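Local coordinates for protein N-ACETYLMURAMOYL-L-ALANINE AMIDASE CwlV (Paenibacillus polymyxa, PDB 1JWQ) that probably cleaves the amide bond between N-acetylmuramic acid and L-alanine in cell-wall peptidoglycan, through its zinc-dependent catalytic domain, at residues A[91-96]-A[122-127]. Residues are numbered along the deposited sequence; the frame is centred on the assembly and turned at random.
Sequences GTETYY and GIRYGN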
loop_
_atom_site.group_PDB
_atom_site.type_symbol
_atom_site.label_atom_id
_atom_site.label_comp_id
_atom_site.label_asym_id
_atom_site.label_seq_id
_atom_site.Cartn_x
_atom_site.Cartn_y
_atom_site.Cartn_z
ATOM N N GLY A 91 4.525 -9.612 -10.205
ATOM C CA GLY A 91 3.868 -8.419 -10.689
ATOM C C GLY A 91 3.242 -7.542 -9.630
ATOM O O GLY A 91 3.090 -7.927 -8.472
ATOM N N THR A 92 2.868 -6.348 -10.070
ATOM C CA THR A 92 2.261 -5.329 -9.227
ATOM C C THR A 92 0.772 -5.188 -9.545
ATOM O O THR A 92 0.382 -5.117 -10.714
ATOM C CB THR A 92 2.954 -3.978 -9.470
ATOM O OG1 THR A 92 4.347 -4.105 -9.158
ATOM C CG2 THR A 92 2.331 -2.898 -8.621
ATOM N N GLU A 93 -0.049 -5.133 -8.496
ATOM C CA GLU A 93 -1.493 -5.001 -8.649
ATOM C C GLU A 93 -2.053 -3.906 -7.731
ATOM O O GLU A 93 -1.555 -3.699 -6.613
ATOM C CB GLU A 93 -2.178 -6.334 -8.316
ATOM C CG GLU A 93 -1.352 -7.566 -8.685
ATOM C CD GLU A 93 -1.952 -8.872 -8.178
ATOM O OE1 GLU A 93 -2.668 -8.856 -7.148
ATOM O OE2 GLU A 93 -1.698 -9.934 -8.798
ATOM N N THR A 94 -3.094 -3.226 -8.214
ATOM C CA THR A 94 -3.761 -2.165 -7.467
ATOM C C THR A 94 -5.220 -2.572 -7.394
ATOM O O THR A 94 -5.821 -2.871 -8.419
ATOM C CB THR A 94 -3.669 -0.823 -8.183
ATOM O OG1 THR A 94 -2.298 -0.405 -8.237
ATOM C CG2 THR A 94 -4.497 0.219 -7.427
ATOM N N TYR A 95 -5.773 -2.607 -6.186
ATOM C CA TYR A 95 -7.164 -3.001 -5.981
ATOM C C TYR A 95 -8.074 -1.888 -5.478
ATOM O O TYR A 95 -7.654 -1.017 -4.718
ATOM C CB TYR A 95 -7.250 -4.134 -4.961
ATOM C CG TYR A 95 -6.668 -5.438 -5.418
ATOM C CD1 TYR A 95 -5.322 -5.740 -5.214
ATOM C CD2 TYR A 95 -7.473 -6.384 -6.046
ATOM C CE1 TYR A 95 -4.795 -6.963 -5.624
ATOM C CE2 TYR A 95 -6.961 -7.602 -6.457
ATOM C CZ TYR A 95 -5.625 -7.888 -6.243
ATOM O OH TYR A 95 -5.129 -9.109 -6.630
ATOM N N TYR A 96 -9.335 -1.947 -5.897
ATOM C CA TYR A 96 -10.359 -1.006 -5.459
ATOM C C TYR A 96 -11.555 -1.923 -5.198
ATOM O O TYR A 96 -11.575 -3.058 -5.684
ATOM C CB TYR A 96 -10.724 -0.008 -6.567
ATOM C CG TYR A 96 -11.550 -0.626 -7.672
ATOM C CD1 TYR A 96 -10.947 -1.352 -8.699
ATOM C CD2 TYR A 96 -12.944 -0.554 -7.649
ATOM C CE1 TYR A 96 -11.715 -1.995 -9.673
ATOM C CE2 TYR A 96 -13.716 -1.192 -8.610
ATOM C CZ TYR A 96 -13.093 -1.912 -9.617
ATOM O OH TYR A 96 -13.856 -2.555 -10.558
ATOM N N GLY A 122 -2.047 -4.607 -13.567
ATOM C CA GLY A 122 -3.201 -3.728 -13.625
ATOM C C GLY A 122 -4.001 -3.425 -12.375
ATOM O O GLY A 122 -3.596 -3.729 -11.250
ATOM N N ILE A 123 -5.155 -2.800 -12.603
ATOM C CA ILE A 123 -6.087 -2.415 -11.551
ATOM C C ILE A 123 -7.199 -3.452 -11.534
ATOM O O ILE A 123 -7.804 -3.739 -12.566
ATOM C CB ILE A 123 -6.670 -1.019 -11.835
ATOM C CG1 ILE A 123 -5.523 -0.005 -11.919
ATOM C CG2 ILE A 123 -7.652 -0.626 -10.744
ATOM C CD1 ILE A 123 -5.926 1.350 -12.476
ATOM N N ARG A 124 -7.465 -4.013 -10.360
ATOM C CA ARG A 124 -8.473 -5.057 -10.241
ATOM C C ARG A 124 -9.441 -4.839 -9.091
ATOM O O ARG A 124 -9.152 -4.108 -8.147
ATOM C CB ARG A 124 -7.773 -6.401 -10.033
ATOM C CG ARG A 124 -6.549 -6.597 -10.916
ATOM C CD ARG A 124 -5.865 -7.924 -10.634
ATOM N NE ARG A 124 -4.926 -8.266 -11.696
ATOM C CZ ARG A 124 -4.612 -9.509 -12.043
ATOM N NH1 ARG A 124 -5.162 -10.531 -11.403
ATOM N NH2 ARG A 124 -3.761 -9.728 -13.036
ATOM N N TYR A 125 -10.597 -5.487 -9.182
ATOM C CA TYR A 125 -11.582 -5.402 -8.125
ATOM C C TYR A 125 -11.136 -6.383 -7.055
ATOM O O TYR A 125 -10.699 -7.493 -7.362
ATOM C CB TYR A 125 -12.976 -5.795 -8.628
ATOM C CG TYR A 125 -13.971 -6.006 -7.507
ATOM C CD1 TYR A 125 -14.176 -7.271 -6.953
ATOM C CD2 TYR A 125 -14.683 -4.937 -6.978
ATOM C CE1 TYR A 125 -15.068 -7.461 -5.899
ATOM C CE2 TYR A 125 -15.576 -5.113 -5.924
ATOM C CZ TYR A 125 -15.764 -6.378 -5.391
ATOM O OH TYR A 125 -16.645 -6.550 -4.353
ATOM N N GLY A 126 -11.223 -5.961 -5.801
ATOM C CA GLY A 126 -10.842 -6.824 -4.703
ATOM C C GLY A 126 -11.779 -6.592 -3.536
ATOM O O GLY A 126 -11.908 -5.464 -3.055
ATOM N N ASN A 127 -12.453 -7.644 -3.089
ATOM C CA ASN A 127 -13.366 -7.515 -1.968
ATOM C C ASN A 127 -12.601 -7.636 -0.658
ATOM O O ASN A 127 -12.698 -8.639 0.044
ATOM C CB ASN A 127 -14.467 -8.575 -2.036
ATOM C CG ASN A 127 -15.490 -8.412 -0.929
ATOM O OD1 ASN A 127 -15.842 -7.290 -0.558
ATOM N ND2 ASN A 127 -15.981 -9.526 -0.403
HETATM O O HOH W 1 -6.809 -10.736 -8.532
#
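T94 N donates to G122 O (3.1 Å), one rung of the parallel ladder between strands 92-96 and 120-125. I123 pairs with T94 on one face of the sheet; its CG2, anti to the backbone N, meets Y96 CD1 at 3.9 Å. R124 N gives a 2.8 Å bond to T94 O, and R124 O accepts Y96 N and a CA-H...O contact from Y95. On the other face its CB lies 3.9 Å from Y95 CE2, while a water in the guanidinium plane donates to Y95 OH and weakly accepts from NH1; R124 NE is hydrogen-bonded to R121 O. The same tyrosine hydroxyl donates to E93 OE1 (2.5 Å), reaching it from above the carboxylate plane; E93 OE2, less surely placed, is modelled in a salt bridge with R121. An alanine in place of Y95 would probably leave E93 OE1 without this donor and open a gap beside R124 CB and G126 CA. Y125 returns to the face of I123 and turns its ring edge to the face of Y96, planes 78° apart; its CA also makes an off-centre CH-pi contact there. Y96 CG lies between its backbone N and carbonyl carbon (chi1 73°). G126 N closes the ladder on Y96 O (2.9 Å); a side chain on this glycine would run into Y95 CD2. The pair forms the right-handed beta-alpha-beta unit completed by helix 102-116, which packs against T94, Y96 and I123. Strand 120-125 is the sheet's outermost on this side, and strand 138-145 runs antiparallel along the other flank of 92-96.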